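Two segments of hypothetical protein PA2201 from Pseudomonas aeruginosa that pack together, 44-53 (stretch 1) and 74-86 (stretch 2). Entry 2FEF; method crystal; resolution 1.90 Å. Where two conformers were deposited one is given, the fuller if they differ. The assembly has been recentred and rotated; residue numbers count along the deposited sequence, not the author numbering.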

ATOM      1  N   GLU B  44      -4.349  -8.154  -1.236  1.00 24.65           N
ATOM      2  CA  GLU B  44      -3.549  -6.973  -1.635  1.00 25.62           C
ATOM      3  C   GLU B  44      -4.291  -6.012  -2.549  1.00 24.88           C
ATOM      4  O   GLU B  44      -4.213  -4.786  -2.376  1.00 23.21           O
ATOM      5  N   LEU B  45      -4.984  -6.545  -3.543  1.00 23.79           N
ATOM      6  CA  LEU B  45      -5.714  -5.692  -4.513  1.00 24.14           C
ATOM      7  C   LEU B  45      -6.902  -5.035  -3.845  1.00 24.29           C
ATOM      8  O   LEU B  45      -7.190  -3.855  -4.060  1.00 23.65           O
ATOM      9  N   ILE B  46      -7.596  -5.803  -3.021  1.00 23.88           N
ATOM     10  CA  ILE B  46      -8.734  -5.257  -2.275  1.00 23.98           C
ATOM     11  C   ILE B  46      -8.247  -4.134  -1.315  1.00 24.17           C
ATOM     12  O   ILE B  46      -8.888  -3.076  -1.218  1.00 23.49           O
ATOM     13  N   ALA B  47      -7.151  -4.384  -0.598  1.00 23.16           N
ATOM     14  CA  ALA B  47      -6.546  -3.365   0.302  1.00 23.88           C
ATOM     15  C   ALA B  47      -6.126  -2.101  -0.458  1.00 23.59           C
ATOM     16  O   ALA B  47      -6.331  -0.993   0.032  1.00 25.06           O
ATOM     17  N   ALA B  48      -5.567  -2.260  -1.651  1.00 24.10           N
ATOM     18  CA  ALA B  48      -5.168  -1.108  -2.492  1.00 25.03           C
ATOM     19  C   ALA B  48      -6.403  -0.271  -2.904  1.00 24.12           C
ATOM     20  O   ALA B  48      -6.404   0.954  -2.872  1.00 22.84           O
ATOM     21  N   LEU B  49      -7.448  -0.949  -3.330  1.00 23.64           N
ATOM     22  CA  LEU B  49      -8.679  -0.275  -3.744  1.00 23.28           C
ATOM     23  C   LEU B  49      -9.392   0.289  -2.540  1.00 22.99           C
ATOM     24  O   LEU B  49      -9.999   1.348  -2.628  1.00 23.42           O
ATOM     25  N   ASP B  50      -9.322  -0.393  -1.391  1.00 23.06           N
ATOM     26  CA  ASP B  50      -9.950   0.164  -0.193  1.00 24.14           C
ATOM     27  C   ASP B  50      -9.236   1.470   0.234  1.00 23.24           C
ATOM     28  O   ASP B  50      -9.879   2.485   0.578  1.00 21.91           O
ATOM     29  N   ARG B  51      -7.909   1.442   0.193  1.00 22.50           N
ATOM     30  CA  ARG B  51      -7.064   2.607   0.506  0.50 22.90           C
ATOM     31  C   ARG B  51      -7.419   3.781  -0.403  1.00 22.65           C
ATOM     32  O   ARG B  51      -7.618   4.932   0.033  1.00 22.11           O
ATOM     33  N   PHE B  52      -7.484   3.483  -1.700  1.00 22.67           N
ATOM     34  CA  PHE B  52      -7.903   4.469  -2.701  1.00 23.15           C
ATOM     35  C   PHE B  52      -9.292   5.063  -2.383  1.00 22.98           C
ATOM     36  O   PHE B  52      -9.487   6.284  -2.421  1.00 23.14           O
ATOM     37  N   SER B  53     -10.225   4.201  -2.031  1.00 22.19           N
ATOM     38  CA  SER B  53     -11.603   4.632  -1.684  1.00 22.78           C
ATOM     39  C   SER B  53     -11.658   5.559  -0.460  1.00 22.79           C
ATOM     40  O   SER B  53     -12.630   6.348  -0.265  1.00 22.86           O
ATOM     41  N   TRP B  74      -4.111  10.690 -12.289  1.00 26.20           N
ATOM     42  CA  TRP B  74      -3.196   9.547 -12.380  1.00 27.71           C
ATOM     43  C   TRP B  74      -3.447   8.512 -11.283  1.00 27.37           C
ATOM     44  O   TRP B  74      -3.323   7.316 -11.528  1.00 27.12           O
ATOM     45  N   ALA B  75      -3.824   8.971 -10.085  1.00 26.59           N
ATOM     46  CA  ALA B  75      -4.147   8.055  -8.968  1.00 25.91           C
ATOM     47  C   ALA B  75      -5.402   7.222  -9.316  1.00 25.33           C
ATOM     48  O   ALA B  75      -5.464   6.002  -9.112  1.00 23.90           O
ATOM     49  N   TRP B  76      -6.384   7.869  -9.916  1.00 24.83           N
ATOM     50  CA  TRP B  76      -7.563   7.167 -10.382  1.00 24.30           C
ATOM     51  C   TRP B  76      -7.227   6.170 -11.464  1.00 24.51           C
ATOM     52  O   TRP B  76      -7.808   5.107 -11.504  1.00 23.62           O
ATOM     53  N   GLY B  77      -6.350   6.550 -12.384  1.00 24.15           N
ATOM     54  CA  GLY B  77      -5.919   5.619 -13.433  1.00 24.67           C
ATOM     55  C   GLY B  77      -5.247   4.379 -12.856  1.00 23.97           C
ATOM     56  O   GLY B  77      -5.474   3.279 -13.320  1.00 23.41           O
ATOM     57  N   GLN B  78      -4.444   4.565 -11.816  1.00 24.76           N
ATOM     58  CA  GLN B  78      -3.835   3.404 -11.135  1.00 24.57           C
ATOM     59  C   GLN B  78      -4.894   2.544 -10.477  1.00 24.72           C
ATOM     60  O   GLN B  78      -4.809   1.318 -10.535  1.00 22.74           O
ATOM     61  N   ALA B  79      -5.883   3.163  -9.839  1.00 23.91           N
ATOM     62  CA  ALA B  79      -6.988   2.389  -9.278  1.00 24.07           C
ATOM     63  C   ALA B  79      -7.750   1.580 -10.333  1.00 23.84           C
ATOM     64  O   ALA B  79      -8.159   0.438 -10.077  1.00 21.70           O
ATOM     65  N   ALA B  80      -7.994   2.206 -11.493  1.00 24.21           N
ATOM     66  CA  ALA B  80      -8.649   1.503 -12.617  1.00 23.48           C
ATOM     67  C   ALA B  80      -7.836   0.270 -13.029  1.00 23.79           C
ATOM     68  O   ALA B  80      -8.401  -0.805 -13.287  1.00 24.25           O
ATOM     69  N   GLU B  81      -6.513   0.397 -13.077  1.00 24.29           N
ATOM     70  CA  GLU B  81      -5.657  -0.794 -13.353  1.00 25.69           C
ATOM     71  C   GLU B  81      -5.814  -1.868 -12.284  1.00 24.35           C
ATOM     72  O   GLU B  81      -5.862  -3.045 -12.578  1.00 23.33           O
ATOM     73  N   ASN B  82      -5.854  -1.454 -11.021  1.00 24.96           N
ATOM     74  CA  ASN B  82      -6.019  -2.419  -9.926  1.00 25.11           C
ATOM     75  C   ASN B  82      -7.352  -3.144 -10.006  1.00 24.07           C
ATOM     76  O   ASN B  82      -7.455  -4.349  -9.669  1.00 23.84           O
ATOM     77  N   ALA B  83      -8.392  -2.422 -10.430  1.00 24.21           N
ATOM     78  CA  ALA B  83      -9.694  -3.073 -10.655  1.00 25.01           C
ATOM     79  C   ALA B  83      -9.627  -4.043 -11.826  1.00 24.58           C
ATOM     80  O   ALA B  83     -10.230  -5.105 -11.768  1.00 25.04           O
ATOM     81  N   SER B  84      -8.918  -3.694 -12.889  1.00 24.60           N
ATOM     82  CA  SER B  84      -8.681  -4.680 -13.977  1.00 25.63           C
ATOM     83  C   SER B  84      -7.938  -5.957 -13.483  1.00 24.57           C
ATOM     84  O   SER B  84      -8.253  -7.053 -13.917  1.00 24.45           O
ATOM     85  N   THR B  85      -6.930  -5.782 -12.624  1.00 25.49           N
ATOM     86  CA  THR B  85      -6.181  -6.927 -12.068  1.00 25.18           C
ATOM     87  C   THR B  85      -7.083  -7.722 -11.158  1.00 24.93           C
ATOM     88  O   THR B  85      -7.098  -8.934 -11.216  1.00 24.14           O
ATOM     89  N   LEU B  86      -7.904  -7.046 -10.369  1.00 24.52           N
ATOM     90  CA  LEU B  86      -8.882  -7.763  -9.542  1.00 24.60           C
ATOM     91  C   LEU B  86      -9.769  -8.639 -10.415  1.00 24.71           C
ATOM     92  O   LEU B  86     -10.020  -9.807 -10.088  1.00 23.91           O
TER

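The ring of Phe52 is engaged in two ways at once: a methyl lies over one face and its edge meets the face of an indole. Its CA-to-CB bond points toward the second helix, and with chi1 at 175° (t) and chi2 at 64° the ring has Ala79 CB 3.5 Å from its centroid and 17° off the ring normal, a CH-pi contact over one face. The ring's edge meets Trp76: Phe52 CZ is 3.6 Å from Trp76 CD2, and the Phe52 ring stands at 89° to the five-membered ring of the indole, centroids 4.9 Å apart, which defines an edge-to-face pair. Trp76 (chi1 -80°, m; chi2 71°) thus presents a face, although its CA-to-CB bond points sideways.

The helices run nearly antiparallel, at 151°, with their axes 9.7 Å apart at closest approach. Leu49 is a knob in a hole: its CA-to-CB bond points sideways, but with the m,t rotamer (-71°, 161°) its end sits among Ala79, Asn82, Ala83 and Leu86. Leu49 CD2 approaches Ala79 O at 3.6 Å and Asn82 CB at 4.0 Å, while Leu49 CD1 reaches Leu86 CD2 at 4.2 Å.

One turn earlier, Leu45 points toward the partner in the same m,t well. Leu45 CB packs 3.7 Å from Leu86 CD1, Leu45 CD1 lies 3.9 Å from Thr85 CG2, and Leu45 CD2 is 3.7 Å from Asn82 O. Ile46 CG1 also lies 4.0 Å from CD1 of Leu86 (t,p); Ile46 starts away from the interface, but its m,m side chain brings its end nearer.

No direct hydrogen bond crosses the contact. Asn82 (chi1 -66°, m) points toward stretch 1, its ND2 3.9 Å from Ala48 CB. One water bridges the helices through two weak hydrogen bonds, accepting from Asn82 ND2 at 2.8 Å and donating to Ala48 O at 3.4 Å.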

ATOM      1  CB  GLU B  44      -2.238  -7.392  -2.319  1.00 25.91           C
ATOM      2  CG  GLU B  44      -1.213  -8.002  -1.381  1.00 29.32           C
ATOM      3  CD  GLU B  44      -0.056  -8.673  -2.156  1.00 28.90           C
ATOM      4  OE1 GLU B  44      -0.092  -8.733  -3.420  1.00 37.43           O
ATOM      5  OE2 GLU B  44       0.847  -9.184  -1.501  1.00 34.89           O
ATOM      6  CB  LEU B  45      -6.184  -6.525  -5.723  1.00 24.40           C
ATOM      7  CG  LEU B  45      -5.032  -6.900  -6.676  1.00 25.08           C
ATOM      8  CD1 LEU B  45      -5.463  -8.129  -7.497  1.00 24.08           C
ATOM      9  CD2 LEU B  45      -4.697  -5.702  -7.571  1.00 28.78           C
ATOM     10  CB  ILE B  46      -9.422  -6.370  -1.497  1.00 23.80           C
ATOM     11  CG1 ILE B  46     -10.152  -7.341  -2.465  1.00 25.43           C
ATOM     12  CG2 ILE B  46     -10.414  -5.778  -0.461  1.00 24.10           C
ATOM     13  CD1 ILE B  46     -11.510  -6.827  -2.992  1.00 28.94           C
ATOM     14  CB  ALA B  47      -5.353  -3.941   1.097  1.00 24.08           C
ATOM     15  CB  ALA B  48      -4.418  -1.615  -3.745  1.00 25.18           C
ATOM     16  CB  LEU B  49      -9.603  -1.257  -4.501  1.00 24.16           C
ATOM     17  CG  LEU B  49      -9.114  -1.657  -5.897  1.00 26.30           C
ATOM     18  CD1 LEU B  49      -9.776  -2.926  -6.366  1.00 26.61           C
ATOM     19  CD2 LEU B  49      -9.394  -0.545  -6.886  1.00 27.29           C
ATOM     20  CB  ASP B  50      -9.939  -0.851   0.956  1.00 23.30           C
ATOM     21  CG  ASP B  50     -10.895  -0.474   2.065  1.00 27.09           C
ATOM     22  OD1 ASP B  50     -10.674   0.553   2.743  1.00 24.51           O
ATOM     23  OD2 ASP B  50     -11.848  -1.236   2.293  1.00 28.78           O
ATOM     24  CB  ARG B  51      -5.578   2.193   0.322  0.50 23.22           C
ATOM     25  CG  ARG B  51      -4.529   3.302   0.545  0.50 24.83           C
ATOM     26  CD  ARG B  51      -3.251   2.751   1.198  0.50 28.06           C
ATOM     27  NE  ARG B  51      -3.585   1.649   2.107  0.50 32.23           N
ATOM     28  CZ  ARG B  51      -3.927   1.787   3.390  0.50 30.11           C
ATOM     29  NH1 ARG B  51      -3.932   2.973   3.961  0.50 25.52           N
ATOM     30  NH2 ARG B  51      -4.237   0.715   4.106  0.50 31.76           N
ATOM     31  CB  PHE B  52      -7.939   3.836  -4.102  1.00 24.52           C
ATOM     32  CG  PHE B  52      -8.480   4.775  -5.179  1.00 25.69           C
ATOM     33  CD1 PHE B  52      -7.791   5.956  -5.498  1.00 27.82           C
ATOM     34  CD2 PHE B  52      -9.659   4.468  -5.852  1.00 26.64           C
ATOM     35  CE1 PHE B  52      -8.284   6.814  -6.496  1.00 26.47           C
ATOM     36  CE2 PHE B  52     -10.142   5.299  -6.857  1.00 24.10           C
ATOM     37  CZ  PHE B  52      -9.474   6.476  -7.171  1.00 25.60           C
ATOM     38  CB  SER B  53     -12.512   3.378  -1.507  1.00 22.86           C
ATOM     39  OG  SER B  53     -12.415   2.860  -0.170  1.00 24.01           O
ATOM     40  CB  TRP B  74      -1.736  10.008 -12.428  1.00 30.47           C
ATOM     41  CG  TRP B  74      -1.396  10.841 -13.678  1.00 31.15           C
ATOM     42  CD1 TRP B  74      -1.907  10.669 -14.956  1.00 36.28           C
ATOM     43  CD2 TRP B  74      -0.466  11.925 -13.770  1.00 34.60           C
ATOM     44  NE1 TRP B  74      -1.352  11.605 -15.813  1.00 38.54           N
ATOM     45  CE2 TRP B  74      -0.481  12.390 -15.110  1.00 34.32           C
ATOM     46  CE3 TRP B  74       0.367  12.557 -12.852  1.00 35.64           C
ATOM     47  CZ2 TRP B  74       0.327  13.449 -15.552  1.00 36.93           C
ATOM     48  CZ3 TRP B  74       1.177  13.641 -13.289  1.00 37.78           C
ATOM     49  CH2 TRP B  74       1.136  14.075 -14.630  1.00 36.15           C
ATOM     50  CB  ALA B  75      -4.347   8.856  -7.670  1.00 25.88           C
ATOM     51  CB  TRP B  76      -8.619   8.152 -10.923  1.00 23.94           C
ATOM     52  CG  TRP B  76      -9.462   8.846  -9.864  1.00 23.00           C
ATOM     53  CD1 TRP B  76      -9.056   9.812  -8.974  1.00 25.83           C
ATOM     54  CD2 TRP B  76     -10.856   8.638  -9.625  1.00 23.73           C
ATOM     55  NE1 TRP B  76     -10.117  10.204  -8.190  1.00 25.44           N
ATOM     56  CE2 TRP B  76     -11.231   9.490  -8.561  1.00 23.92           C
ATOM     57  CE3 TRP B  76     -11.821   7.781 -10.191  1.00 22.42           C
ATOM     58  CZ2 TRP B  76     -12.561   9.561  -8.072  1.00 23.95           C
ATOM     59  CZ3 TRP B  76     -13.142   7.842  -9.706  1.00 25.83           C
ATOM     60  CH2 TRP B  76     -13.491   8.717  -8.635  1.00 23.06           C
ATOM     61  CB  GLN B  78      -2.757   3.811 -10.137  1.00 25.50           C
ATOM     62  CG  GLN B  78      -1.948   2.522  -9.641  1.00 24.92           C
ATOM     63  CD  GLN B  78      -0.567   2.842  -9.116  1.00 25.97           C
ATOM     64  OE1 GLN B  78      -0.203   4.030  -8.854  1.00 25.88           O
ATOM     65  NE2 GLN B  78       0.234   1.796  -8.963  1.00 23.00           N
ATOM     66  CB  ALA B  79      -7.976   3.334  -8.561  1.00 24.41           C
ATOM     67  CB  ALA B  80      -8.822   2.474 -13.808  1.00 23.20           C
ATOM     68  CB  GLU B  81      -4.158  -0.404 -13.451  1.00 24.98           C
ATOM     69  CG  GLU B  81      -3.796   0.508 -14.636  1.00 27.37           C
ATOM     70  CD  GLU B  81      -2.270   0.662 -14.854  1.00 29.71           C
ATOM     71  OE1 GLU B  81      -1.462  -0.091 -14.267  1.00 33.47           O
ATOM     72  OE2 GLU B  81      -1.895   1.572 -15.619  1.00 36.19           O
ATOM     73  CB  ASN B  82      -5.916  -1.700  -8.563  1.00 24.80           C
ATOM     74  CG  ASN B  82      -4.522  -1.114  -8.279  1.00 26.33           C
ATOM     75  OD1 ASN B  82      -3.485  -1.479  -8.894  1.00 26.49           O
ATOM     76  ND2 ASN B  82      -4.496  -0.182  -7.333  1.00 24.05           N
ATOM     77  CB  ALA B  83     -10.838  -2.042 -10.871  1.00 24.57           C
ATOM     78  CB  SER B  84      -7.895  -4.030 -15.132  1.00 25.79           C
ATOM     79  OG  SER B  84      -8.771  -3.199 -15.896  1.00 27.39           O
ATOM     80  CB  THR B  85      -4.870  -6.484 -11.384  1.00 25.67           C
ATOM     81  OG1 THR B  85      -4.173  -5.596 -12.269  1.00 24.59           O
ATOM     82  CG2 THR B  85      -4.003  -7.681 -11.079  1.00 26.21           C
ATOM     83  CB  LEU B  86      -9.747  -6.764  -8.742  1.00 24.68           C
ATOM     84  CG  LEU B  86     -10.493  -7.440  -7.579  1.00 25.94           C
ATOM     85  CD1 LEU B  86      -9.592  -7.757  -6.396  1.00 22.30           C
ATOM     86  CD2 LEU B  86     -11.682  -6.555  -7.117  1.00 28.09           C
TER
HETATM   87  O   HOH W   1      -5.585   1.969  -5.975  1.00 35.15           O